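Local coordinates for 5-Carboxyvanillate Decarboxylase (Novosphingobium aromaticivorans, PDB 4QRN), which probably removes a carboxyl group from 5-carboxyvanillate, using a bound manganese ion, at residues I319-Y333 against T358-F371. Sequence-based numbering, arbitrary orientation. Where two conformers were deposited one is given.
Sequences IKFCQQVMGEDRVMY and TKKKFFQTNAEKWF
T358 donates a hydrogen bond from OG1 to E328 OE1, 2.6 Å away, on the syn side though 29° out of the carboxylate plane. K361 is long and positive enough to reach two acids: its chain, extended beyond CG, carries NZ into salt bridges with E328 OE2 and D329 OD1, each at 2.8 Å. Were E328 an alanine, the T358 hydroxyl would probably lose this acceptor and K361 one of its two acidic partners here. F362, with CG anti to the backbone N (chi1 174°), turns one flat ring face to Y333, whose CB lies 4.0 Å from the centroid in a CH-pi contact, while F362 O accepts from Y333 N. F363 sets CD1 and CE1 over the Y333 ring, completing an aromatic cluster. N366, on the helix, suits its place because its ND2 has two N-H groups for the facing turn: E328 O is met on a lone pair, V331 O from above its carbonyl plane, each at 2.9 Å. Small A367 admits M332 SD. W370's indole N-H runs nearly straight (171°) from NE1 to D329 O, while its ring edge meets M332 SD; F371 adds a second, oblique Met-aromatic contact. The C-terminal helix thus packs on strand 331-332, where Y333 bonds to T40 of strand 38-44, consistent with closure of an amidohydrolase (beta/alpha)-barrel.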
loop_
_atom_site.group_PDB
_atom_site.type_symbol
_atom_site.label_atom_id
_atom_site.label_comp_id
_atom_site.label_asym_id
_atom_site.label_seq_id
_atom_site.Cartn_x
_atom_site.Cartn_y
_atom_site.Cartn_z
ATOM N N ILE A 319 8.279 8.801 9.815
ATOM C CA ILE A 319 8.744 8.238 11.078
ATOM C C ILE A 319 7.889 8.771 12.225
ATOM O O ILE A 319 7.436 8.009 13.076
ATOM C CB ILE A 319 10.236 8.560 11.308
ATOM C CG1 ILE A 319 11.080 7.847 10.248
ATOM C CG2 ILE A 319 10.648 8.163 12.705
ATOM C CD1 ILE A 319 12.489 8.390 10.177
ATOM N N LYS A 320 7.687 10.085 12.258
ATOM C CA LYS A 320 6.924 10.676 13.345
ATOM C C LYS A 320 5.477 10.204 13.336
ATOM O O LYS A 320 4.886 9.989 14.396
ATOM C CB LYS A 320 6.999 12.202 13.285
ATOM C CG LYS A 320 8.342 12.757 13.733
ATOM C CD LYS A 320 8.377 14.276 13.685
ATOM C CE LYS A 320 9.616 14.830 14.384
ATOM N NZ LYS A 320 9.639 16.332 14.287
ATOM N N PHE A 321 4.896 10.073 12.153
ATOM C CA PHE A 321 3.520 9.590 12.042
ATOM C C PHE A 321 3.423 8.202 12.663
ATOM O O PHE A 321 2.547 7.885 13.473
ATOM C CB PHE A 321 3.108 9.554 10.566
ATOM C CG PHE A 321 1.709 9.035 10.349
ATOM C CD1 PHE A 321 1.481 7.672 10.268
ATOM C CD2 PHE A 321 0.635 9.897 10.225
ATOM C CE1 PHE A 321 0.199 7.170 10.076
ATOM C CE2 PHE A 321 -0.644 9.401 10.057
ATOM C CZ PHE A 321 -0.862 8.032 9.980
ATOM N N CYS A 322 4.372 7.359 12.281
ATOM C CA CYS A 322 4.357 5.991 12.732
ATOM C C CYS A 322 4.609 5.923 14.264
ATOM O O CYS A 322 3.998 5.114 14.963
ATOM C CB CYS A 322 5.403 5.233 11.923
ATOM S SG CYS A 322 5.299 3.468 11.995
ATOM N N GLN A 323 5.510 6.764 14.773
ATOM C CA GLN A 323 5.745 6.817 16.214
ATOM C C GLN A 323 4.467 7.198 16.955
ATOM O O GLN A 323 4.183 6.682 18.035
ATOM C CB GLN A 323 6.842 7.832 16.568
ATOM C CG GLN A 323 8.233 7.346 16.198
ATOM C CD GLN A 323 9.275 8.452 16.364
ATOM O OE1 GLN A 323 8.995 9.616 16.085
ATOM N NE2 GLN A 323 10.480 8.090 16.826
ATOM N N GLN A 324 3.690 8.119 16.396
ATOM C CA GLN A 324 2.438 8.498 17.025
ATOM C C GLN A 324 1.433 7.337 17.013
ATOM O O GLN A 324 0.752 7.099 18.019
ATOM C CB GLN A 324 1.872 9.735 16.340
ATOM C CG GLN A 324 0.626 10.297 17.039
ATOM C CD GLN A 324 -0.139 11.309 16.202
ATOM O OE1 GLN A 324 0.449 12.117 15.484
ATOM N NE2 GLN A 324 -1.467 11.268 16.298
ATOM N N VAL A 325 1.320 6.622 15.897
ATOM C CA VAL A 325 0.329 5.546 15.786
ATOM C C VAL A 325 0.705 4.332 16.639
ATOM O O VAL A 325 -0.131 3.751 17.325
ATOM C CB VAL A 325 0.203 5.097 14.302
ATOM C CG1 VAL A 325 -0.632 3.818 14.183
ATOM C CG2 VAL A 325 -0.412 6.216 13.472
ATOM N N MET A 326 1.975 3.944 16.570
ATOM C CA MET A 326 2.440 2.696 17.191
ATOM C C MET A 326 2.903 2.915 18.628
ATOM O O MET A 326 2.941 1.959 19.402
ATOM C CB MET A 326 3.679 2.143 16.463
ATOM C CG MET A 326 3.677 1.999 14.980
ATOM S SD MET A 326 3.041 0.482 14.389
ATOM C CE MET A 326 3.850 -0.786 15.361
ATOM N N GLY A 327 3.343 4.136 18.938
ATOM C CA GLY A 327 4.117 4.416 20.138
ATOM C C GLY A 327 5.599 4.531 19.804
ATOM O O GLY A 327 6.155 3.726 19.040
ATOM N N GLU A 328 6.265 5.506 20.419
ATOM C CA GLU A 328 7.678 5.716 20.119
ATOM C C GLU A 328 8.580 4.569 20.568
ATOM O O GLU A 328 9.706 4.480 20.089
ATOM C CB GLU A 328 8.173 7.025 20.697
ATOM C CG GLU A 328 8.227 7.025 22.188
ATOM C CD GLU A 328 8.880 8.269 22.753
ATOM O OE1 GLU A 328 9.000 9.273 22.020
ATOM O OE2 GLU A 328 9.286 8.253 23.932
ATOM N N ASP A 329 8.100 3.685 21.435
ATOM C CA ASP A 329 8.882 2.523 21.831
ATOM C C ASP A 329 8.872 1.420 20.786
ATOM O O ASP A 329 9.572 0.427 20.975
ATOM C CB ASP A 329 8.345 1.897 23.134
ATOM C CG ASP A 329 8.527 2.746 24.352
ATOM O OD1 ASP A 329 9.172 3.803 24.283
ATOM O OD2 ASP A 329 8.026 2.303 25.413
ATOM N N ARG A 330 8.070 1.561 19.723
ATOM C CA ARG A 330 7.804 0.443 18.820
ATOM C C ARG A 330 8.311 0.706 17.407
ATOM O O ARG A 330 7.977 -0.047 16.491
ATOM C CB ARG A 330 6.315 0.094 18.821
ATOM C CG ARG A 330 5.814 -0.272 20.207
ATOM C CD ARG A 330 4.408 -0.865 20.169
ATOM N NE ARG A 330 4.375 -2.224 19.631
ATOM C CZ ARG A 330 4.662 -3.321 20.323
ATOM N NH1 ARG A 330 5.013 -3.236 21.601
ATOM N NH2 ARG A 330 4.596 -4.502 19.746
ATOM N N VAL A 331 9.141 1.740 17.240
ATOM C CA VAL A 331 9.676 2.148 15.941
ATOM C C VAL A 331 11.197 2.235 16.063
ATOM O O VAL A 331 11.714 2.941 16.940
ATOM C CB VAL A 331 9.081 3.502 15.495
ATOM C CG1 VAL A 331 9.656 3.936 14.157
ATOM C CG2 VAL A 331 7.560 3.426 15.469
ATOM N N MET A 332 11.902 1.538 15.169
ATOM C CA MET A 332 13.355 1.376 15.221
ATOM C C MET A 332 14.004 1.823 13.927
ATOM O O MET A 332 13.441 1.676 12.837
ATOM C CB MET A 332 13.676 -0.128 15.426
ATOM C CG MET A 332 13.286 -0.624 16.802
ATOM S SD MET A 332 13.429 -2.414 16.972
ATOM C CE MET A 332 11.947 -2.954 16.105
ATOM N N TYR A 333 15.235 2.287 14.053
ATOM C CA TYR A 333 16.069 2.602 12.918
ATOM C C TYR A 333 16.536 1.338 12.193
ATOM O O TYR A 333 16.918 0.346 12.819
ATOM C CB TYR A 333 17.299 3.386 13.399
ATOM C CG TYR A 333 18.312 3.626 12.293
ATOM C CD1 TYR A 333 18.039 4.519 11.255
ATOM C CD2 TYR A 333 19.509 2.933 12.253
ATOM C CE1 TYR A 333 18.940 4.699 10.216
ATOM C CE2 TYR A 333 20.404 3.101 11.223
ATOM C CZ TYR A 333 20.118 3.974 10.192
ATOM O OH TYR A 333 21.044 4.104 9.179
ATOM N N THR A 358 13.740 10.409 22.699
ATOM C CA THR A 358 13.067 9.671 21.642
ATOM C C THR A 358 14.064 9.188 20.592
ATOM O O THR A 358 13.955 8.060 20.085
ATOM C CB THR A 358 11.998 10.565 21.012
ATOM O OG1 THR A 358 11.036 10.931 22.014
ATOM C CG2 THR A 358 11.304 9.858 19.821
ATOM N N LYS A 359 15.017 10.049 20.242
ATOM C CA LYS A 359 16.005 9.688 19.238
ATOM C C LYS A 359 16.839 8.482 19.694
ATOM O O LYS A 359 17.185 7.612 18.882
ATOM C CB LYS A 359 16.845 10.921 18.884
ATOM C CG LYS A 359 17.765 10.764 17.683
ATOM C CD LYS A 359 18.413 12.076 17.287
ATOM C CE LYS A 359 17.460 13.036 16.592
ATOM N NZ LYS A 359 18.032 14.426 16.570
ATOM N N LYS A 360 17.185 8.434 20.981
ATOM C CA LYS A 360 17.931 7.294 21.516
ATOM C C LYS A 360 17.107 6.004 21.494
ATOM O O LYS A 360 17.655 4.930 21.229
ATOM C CB LYS A 360 18.459 7.610 22.927
ATOM C CG LYS A 360 19.180 6.455 23.562
ATOM C CD LYS A 360 19.818 6.854 24.882
ATOM C CE LYS A 360 20.701 5.729 25.413
ATOM N NZ LYS A 360 21.316 6.073 26.745
ATOM N N LYS A 361 15.806 6.087 21.765
ATOM C CA LYS A 361 14.944 4.912 21.599
ATOM C C LYS A 361 14.974 4.426 20.143
ATOM O O LYS A 361 15.134 3.238 19.879
ATOM C CB LYS A 361 13.505 5.237 21.991
ATOM C CG LYS A 361 13.321 5.466 23.484
ATOM C CD LYS A 361 11.846 5.775 23.771
ATOM C CE LYS A 361 11.581 5.975 25.249
ATOM N NZ LYS A 361 10.102 6.092 25.499
ATOM N N PHE A 362 14.780 5.370 19.212
ATOM C CA PHE A 362 14.728 5.072 17.785
ATOM C C PHE A 362 16.008 4.392 17.296
ATOM O O PHE A 362 15.950 3.375 16.604
ATOM C CB PHE A 362 14.454 6.388 17.043
ATOM C CG PHE A 362 14.515 6.271 15.540
ATOM C CD1 PHE A 362 13.532 5.578 14.833
ATOM C CD2 PHE A 362 15.539 6.865 14.818
ATOM C CE1 PHE A 362 13.588 5.477 13.442
ATOM C CE2 PHE A 362 15.592 6.765 13.423
ATOM C CZ PHE A 362 14.609 6.082 12.753
ATOM N N PHE A 363 17.169 4.936 17.645
ATOM C CA PHE A 363 18.428 4.402 17.138
ATOM C C PHE A 363 18.951 3.186 17.878
ATOM O O PHE A 363 19.663 2.374 17.294
ATOM C CB PHE A 363 19.525 5.471 17.166
ATOM C CG PHE A 363 19.604 6.320 15.916
ATOM C CD1 PHE A 363 20.096 5.783 14.736
ATOM C CD2 PHE A 363 19.264 7.672 15.943
ATOM C CE1 PHE A 363 20.283 6.582 13.601
ATOM C CE2 PHE A 363 19.405 8.469 14.800
ATOM C CZ PHE A 363 19.932 7.916 13.646
ATOM N N GLN A 364 18.681 3.107 19.186
ATOM C CA GLN A 364 19.381 2.152 20.053
ATOM C C GLN A 364 18.469 1.340 20.948
ATOM O O GLN A 364 18.475 0.118 20.885
ATOM C CB GLN A 364 20.396 2.889 20.931
ATOM C CG GLN A 364 21.134 1.931 21.871
ATOM C CD GLN A 364 21.965 2.663 22.903
ATOM O OE1 GLN A 364 22.425 3.790 22.699
ATOM N NE2 GLN A 364 22.105 2.051 24.059
ATOM N N THR A 365 17.748 1.985 21.872
ATOM C CA THR A 365 17.224 1.199 22.982
ATOM C C THR A 365 15.971 0.411 22.645
ATOM O O THR A 365 15.719 -0.608 23.296
ATOM C CB THR A 365 17.041 2.035 24.259
ATOM O OG1 THR A 365 16.108 3.078 24.018
ATOM C CG2 THR A 365 18.375 2.637 24.703
ATOM N N ASN A 366 15.199 0.821 21.639
ATOM C CA ASN A 366 14.110 -0.044 21.214
ATOM C C ASN A 366 14.649 -1.371 20.681
ATOM O O ASN A 366 14.189 -2.429 21.093
ATOM C CB ASN A 366 13.248 0.645 20.168
ATOM C CG ASN A 366 12.419 1.809 20.734
ATOM O OD1 ASN A 366 12.241 1.957 21.950
ATOM N ND2 ASN A 366 11.893 2.627 19.832
ATOM N N ALA A 367 15.655 -1.310 19.812
ATOM C CA ALA A 367 16.246 -2.537 19.293
ATOM C C ALA A 367 16.826 -3.374 20.432
ATOM O O ALA A 367 16.690 -4.595 20.439
ATOM C CB ALA A 367 17.328 -2.197 18.278
ATOM N N GLU A 368 17.485 -2.735 21.398
ATOM C CA GLU A 368 18.059 -3.516 22.499
ATOM C C GLU A 368 16.958 -4.265 23.247
ATOM O O GLU A 368 17.167 -5.410 23.657
ATOM C CB GLU A 368 18.834 -2.610 23.447
ATOM C CG GLU A 368 20.137 -2.143 22.839
ATOM C CD GLU A 368 20.914 -1.153 23.669
ATOM O OE1 GLU A 368 20.337 -0.400 24.479
ATOM O OE2 GLU A 368 22.140 -1.087 23.443
ATOM N N LYS A 369 15.790 -3.639 23.425
ATOM C CA LYS A 369 14.685 -4.309 24.088
ATOM C C LYS A 369 14.104 -5.428 23.221
ATOM O O LYS A 369 14.014 -6.584 23.673
ATOM C CB LYS A 369 13.584 -3.305 24.434
ATOM C CG LYS A 369 12.343 -3.991 25.012
ATOM C CD LYS A 369 11.302 -3.028 25.506
ATOM C CE LYS A 369 10.091 -3.794 26.010
ATOM N NZ LYS A 369 9.058 -2.895 26.601
ATOM N N TRP A 370 13.677 -5.104 22.000
ATOM C CA TRP A 370 12.882 -6.064 21.245
ATOM C C TRP A 370 13.690 -7.230 20.687
ATOM O O TRP A 370 13.141 -8.313 20.478
ATOM C CB TRP A 370 12.115 -5.361 20.119
ATOM C CG TRP A 370 11.204 -4.320 20.645
ATOM C CD1 TRP A 370 11.278 -2.968 20.395
ATOM C CD2 TRP A 370 10.104 -4.484 21.559
ATOM N NE1 TRP A 370 10.295 -2.302 21.071
ATOM C CE2 TRP A 370 9.566 -3.199 21.792
ATOM C CE3 TRP A 370 9.484 -5.590 22.166
ATOM C CZ2 TRP A 370 8.468 -2.985 22.614
ATOM C CZ3 TRP A 370 8.387 -5.368 22.989
ATOM C CH2 TRP A 370 7.895 -4.071 23.202
ATOM N N PHE A 371 14.988 -7.013 20.441
ATOM C CA PHE A 371 15.873 -8.100 20.021
ATOM C C PHE A 371 16.602 -8.754 21.204
ATOM O O PHE A 371 17.344 -9.705 21.018
ATOM C CB PHE A 371 16.893 -7.621 18.995
ATOM C CG PHE A 371 16.311 -7.279 17.643
ATOM C CD1 PHE A 371 16.173 -8.244 16.662
ATOM C CD2 PHE A 371 15.962 -5.968 17.355
ATOM C CE1 PHE A 371 15.701 -7.905 15.404
ATOM C CE2 PHE A 371 15.470 -5.617 16.101
ATOM C CZ PHE A 371 15.364 -6.589 15.118
HETATM O O HOH W 1 10.887 9.948 25.000
HETATM O O HOH W 2 7.764 -0.552 25.366
#